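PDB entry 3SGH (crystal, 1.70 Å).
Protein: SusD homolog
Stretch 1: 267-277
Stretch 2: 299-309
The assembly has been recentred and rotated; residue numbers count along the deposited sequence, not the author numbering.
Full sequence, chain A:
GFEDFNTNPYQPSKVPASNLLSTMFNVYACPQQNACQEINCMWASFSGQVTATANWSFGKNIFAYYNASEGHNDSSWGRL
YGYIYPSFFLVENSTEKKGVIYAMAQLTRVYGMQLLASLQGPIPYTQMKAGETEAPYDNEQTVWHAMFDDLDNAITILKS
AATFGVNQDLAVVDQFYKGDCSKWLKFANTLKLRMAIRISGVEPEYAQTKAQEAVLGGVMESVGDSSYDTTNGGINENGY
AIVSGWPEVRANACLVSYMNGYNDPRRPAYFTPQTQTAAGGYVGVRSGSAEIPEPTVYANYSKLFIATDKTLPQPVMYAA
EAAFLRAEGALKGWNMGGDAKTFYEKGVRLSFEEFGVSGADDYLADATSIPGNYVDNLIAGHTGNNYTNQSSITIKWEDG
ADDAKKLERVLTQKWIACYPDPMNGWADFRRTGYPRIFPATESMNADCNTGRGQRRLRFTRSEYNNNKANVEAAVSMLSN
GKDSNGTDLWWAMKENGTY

Stretch 1 267-277: RPAYFTPQTQT
Stretch 2 299-309: ANYSKLFIATD

Two extended segments run antiparallel here, Phe271 opposite Leu304 in a single backbone bridge (CA-CA 4.8 Å) and Gln274 beside Tyr301 (CA-CA 4.5 Å), and together they bury 639 Å². Stretch 1 begins as a helix, 267-270, and opens at Phe271 (phi/psi -140/162) into a loop whose residues 272-274 stay extended. Stretch 2 is extended from Tyr301 to Leu304, then turns to helical phi/psi over 305-308.

The bridge is clamped by Phe305 N to Tyr270 O (2.9 Å, 168°) and Thr272 N to Lys303 O (3.1 Å); Lys303 O also receives a CA-H...O contact from Phe271 CA at 3.1 Å. Phe271 is buried, chi1 m (-47°); Lys303 is m,t,m,t.

Beyond it, side chains replace backbone partners. Thr272 takes chi1 p (61°), which places OG1 to accept from Lys303 N at 3.0 Å while CG2 packs on Thr308 CG2 at 3.5 Å: a beta-branched residue serves polar and apolar neighbours at once. Ser302, chi1 m (-70°), is just long enough for OG to donate to Thr272 O at 2.7 Å. A water links Thr272 OG1 (2.7 Å) with Pro273 O (2.6 Å). Pro273 has no N-H to offer.

At the far end Asn300 O accepts from Thr275 N (2.8 Å) and weakly from Gln276 N (3.4 Å). Asn300, chi1 m, points toward stretch 1 and gives ND2 to Gln276 OE1 at 3.1 Å; Gln276 (t,p) curls to meet it. Buried Gln274, p,p, reaches forward along its own chain: OE1 accepts from Thr277 N and NE2 donates to Thr277 OG1, both at 3.0 Å. Buried Tyr301, chi1 m, has CB away but its end nearer.

Phe305, chi1 t, chi2 -91°, has CA-to-CB toward stretch 1, its CB 3.4 Å from Ala269 O. Those of Leu304 and Tyr270 point away.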

# COMPACT_ATOMS: atom_id res chain seq x y z
N ARG A 267 19.10 2.80 -4.25
CA ARG A 267 19.16 1.43 -4.75
C ARG A 267 19.80 0.41 -3.78
O ARG A 267 19.17 -0.61 -3.49
CB ARG A 267 19.78 1.36 -6.14
CG ARG A 267 18.84 1.91 -7.26
CD ARG A 267 19.57 1.97 -8.61
NE ARG A 267 20.69 2.90 -8.53
CZ ARG A 267 21.60 3.06 -9.47
NH1 ARG A 267 21.56 2.32 -10.58
NH2 ARG A 267 22.59 3.93 -9.29
N PRO A 268 21.02 0.69 -3.26
CA PRO A 268 21.65 -0.26 -2.34
C PRO A 268 20.93 -0.44 -1.01
O PRO A 268 21.16 -1.46 -0.32
CB PRO A 268 23.06 0.29 -2.11
CG PRO A 268 22.99 1.72 -2.51
CD PRO A 268 21.96 1.75 -3.64
N ALA A 269 20.06 0.52 -0.65
CA ALA A 269 19.24 0.39 0.56
C ALA A 269 17.94 -0.41 0.32
O ALA A 269 17.28 -0.88 1.26
CB ALA A 269 18.94 1.74 1.09
N TYR A 270 17.57 -0.54 -0.95
CA TYR A 270 16.30 -1.15 -1.37
C TYR A 270 16.44 -2.58 -1.90
O TYR A 270 15.54 -3.39 -1.69
CB TYR A 270 15.67 -0.31 -2.48
CG TYR A 270 14.89 0.93 -2.05
CD1 TYR A 270 15.17 1.60 -0.88
CD2 TYR A 270 13.88 1.46 -2.87
CE1 TYR A 270 14.44 2.73 -0.53
CE2 TYR A 270 13.19 2.58 -2.53
CZ TYR A 270 13.46 3.22 -1.36
OH TYR A 270 12.72 4.32 -1.04
N PHE A 271 17.56 -2.85 -2.57
CA PHE A 271 17.74 -4.08 -3.36
C PHE A 271 19.17 -4.65 -3.19
O PHE A 271 20.11 -3.92 -2.83
CB PHE A 271 17.58 -3.78 -4.86
CG PHE A 271 16.39 -2.95 -5.22
CD1 PHE A 271 15.12 -3.40 -4.92
CD2 PHE A 271 16.54 -1.75 -5.91
CE1 PHE A 271 14.03 -2.64 -5.28
CE2 PHE A 271 15.42 -0.96 -6.26
CZ PHE A 271 14.19 -1.40 -5.94
N THR A 272 19.35 -5.92 -3.56
CA THR A 272 20.67 -6.49 -3.76
C THR A 272 20.97 -6.51 -5.24
O THR A 272 20.04 -6.66 -6.04
CB THR A 272 20.75 -7.93 -3.22
OG1 THR A 272 19.80 -8.76 -3.91
CG2 THR A 272 20.47 -7.93 -1.75
N PRO A 273 22.24 -6.36 -5.62
CA PRO A 273 22.66 -6.53 -7.01
C PRO A 273 22.37 -7.96 -7.47
O PRO A 273 22.47 -8.90 -6.67
CB PRO A 273 24.19 -6.33 -6.92
CG PRO A 273 24.33 -5.35 -5.84
CD PRO A 273 23.32 -5.77 -4.81
N GLN A 274 22.01 -8.10 -8.75
CA GLN A 274 21.84 -9.43 -9.35
C GLN A 274 23.15 -10.16 -9.35
O GLN A 274 24.21 -9.55 -9.47
CB GLN A 274 21.25 -9.33 -10.76
CG GLN A 274 22.13 -8.68 -11.80
CD GLN A 274 23.14 -9.64 -12.44
OE1 GLN A 274 22.95 -10.88 -12.45
NE2 GLN A 274 24.18 -9.05 -13.03
N THR A 275 23.09 -11.48 -9.19
CA THR A 275 24.30 -12.30 -9.17
C THR A 275 24.24 -13.42 -10.23
O THR A 275 25.06 -14.36 -10.22
CB THR A 275 24.54 -12.92 -7.80
OG1 THR A 275 23.40 -13.75 -7.47
CG2 THR A 275 24.78 -11.81 -6.73
N GLN A 276 23.28 -13.32 -11.14
CA GLN A 276 23.14 -14.31 -12.22
C GLN A 276 24.34 -14.25 -13.17
O GLN A 276 24.82 -15.30 -13.64
CB GLN A 276 21.85 -14.06 -13.00
CG GLN A 276 21.58 -15.08 -14.11
CD GLN A 276 21.49 -16.52 -13.59
OE1 GLN A 276 20.96 -16.79 -12.49
NE2 GLN A 276 22.02 -17.47 -14.39
N THR A 277 24.81 -13.03 -13.46
CA THR A 277 25.95 -12.82 -14.31
C THR A 277 27.01 -12.01 -13.59
O THR A 277 26.74 -11.51 -12.49
CB THR A 277 25.56 -12.03 -15.60
OG1 THR A 277 25.43 -10.63 -15.31
CG2 THR A 277 24.26 -12.55 -16.19
N ALA A 299 16.03 -16.74 -9.35
CA ALA A 299 16.63 -16.83 -8.02
C ALA A 299 17.74 -15.80 -7.80
O ALA A 299 17.89 -15.29 -6.70
CB ALA A 299 17.16 -18.30 -7.74
N ASN A 300 18.52 -15.49 -8.83
CA ASN A 300 19.66 -14.59 -8.71
C ASN A 300 19.47 -13.17 -9.28
O ASN A 300 20.44 -12.44 -9.43
CB ASN A 300 20.90 -15.26 -9.33
CG ASN A 300 21.16 -16.61 -8.73
OD1 ASN A 300 21.10 -16.77 -7.52
ND2 ASN A 300 21.43 -17.60 -9.57
N TYR A 301 18.22 -12.80 -9.57
CA TYR A 301 17.89 -11.44 -9.85
C TYR A 301 17.90 -10.63 -8.53
O TYR A 301 18.00 -11.21 -7.46
CB TYR A 301 16.53 -11.35 -10.58
CG TYR A 301 16.57 -11.74 -12.06
CD1 TYR A 301 17.09 -12.99 -12.48
CD2 TYR A 301 16.01 -10.89 -13.05
CE1 TYR A 301 17.11 -13.37 -13.82
CE2 TYR A 301 16.00 -11.29 -14.38
CZ TYR A 301 16.56 -12.52 -14.76
OH TYR A 301 16.57 -12.92 -16.05
N SER A 302 17.78 -9.31 -8.62
CA SER A 302 17.78 -8.48 -7.42
C SER A 302 16.69 -8.87 -6.41
O SER A 302 15.51 -9.02 -6.78
CB SER A 302 17.62 -7.02 -7.76
OG SER A 302 18.78 -6.54 -8.40
N LYS A 303 17.11 -8.99 -5.16
CA LYS A 303 16.23 -9.28 -4.05
C LYS A 303 15.84 -8.00 -3.34
O LYS A 303 16.48 -6.95 -3.48
CB LYS A 303 16.91 -10.21 -3.06
CG LYS A 303 17.40 -11.52 -3.66
CD LYS A 303 18.10 -12.45 -2.67
CE LYS A 303 19.56 -12.00 -2.44
NZ LYS A 303 20.41 -12.86 -1.49
N LEU A 304 14.75 -8.09 -2.57
CA LEU A 304 14.38 -7.01 -1.67
C LEU A 304 15.41 -7.02 -0.53
O LEU A 304 15.68 -8.07 0.09
CB LEU A 304 12.96 -7.25 -1.12
CG LEU A 304 11.84 -7.57 -2.12
CD1 LEU A 304 10.55 -7.83 -1.37
CD2 LEU A 304 11.66 -6.42 -3.12
N PHE A 305 15.96 -5.83 -0.23
CA PHE A 305 16.94 -5.69 0.82
C PHE A 305 16.43 -6.22 2.18
O PHE A 305 17.16 -6.85 2.94
CB PHE A 305 17.38 -4.24 0.97
CG PHE A 305 18.50 -4.09 1.98
CD1 PHE A 305 18.21 -3.85 3.31
CD2 PHE A 305 19.82 -4.29 1.59
CE1 PHE A 305 19.25 -3.79 4.26
CE2 PHE A 305 20.84 -4.23 2.50
CZ PHE A 305 20.57 -3.97 3.87
N ILE A 306 15.17 -5.97 2.48
CA ILE A 306 14.60 -6.35 3.79
C ILE A 306 14.63 -7.87 3.99
O ILE A 306 14.72 -8.33 5.11
CB ILE A 306 13.14 -5.81 3.96
CG1 ILE A 306 12.68 -5.87 5.44
CG2 ILE A 306 12.19 -6.55 3.00
CD1 ILE A 306 11.33 -5.10 5.65
N ALA A 307 14.66 -8.64 2.89
CA ALA A 307 14.80 -10.10 2.93
C ALA A 307 16.20 -10.57 3.35
O ALA A 307 16.34 -11.76 3.71
CB ALA A 307 14.45 -10.77 1.56
N THR A 308 17.20 -9.68 3.31
CA THR A 308 18.60 -10.06 3.51
C THR A 308 18.99 -10.15 4.99
O THR A 308 20.08 -10.64 5.32
CB THR A 308 19.59 -9.10 2.80
OG1 THR A 308 19.53 -7.80 3.42
CG2 THR A 308 19.29 -9.07 1.31
N ASP A 309 18.12 -9.66 5.86
CA ASP A 309 18.35 -9.71 7.30
C ASP A 309 16.99 -9.91 7.93
O ASP A 309 16.23 -8.97 8.04
CB ASP A 309 18.95 -8.37 7.76
CG ASP A 309 19.16 -8.28 9.27
OD1 ASP A 309 18.79 -9.18 10.05
OD2 ASP A 309 19.74 -7.24 9.66
O HOH W 1 20.84 -10.63 -5.63
O HOH W 2 18.52 -16.07 -11.62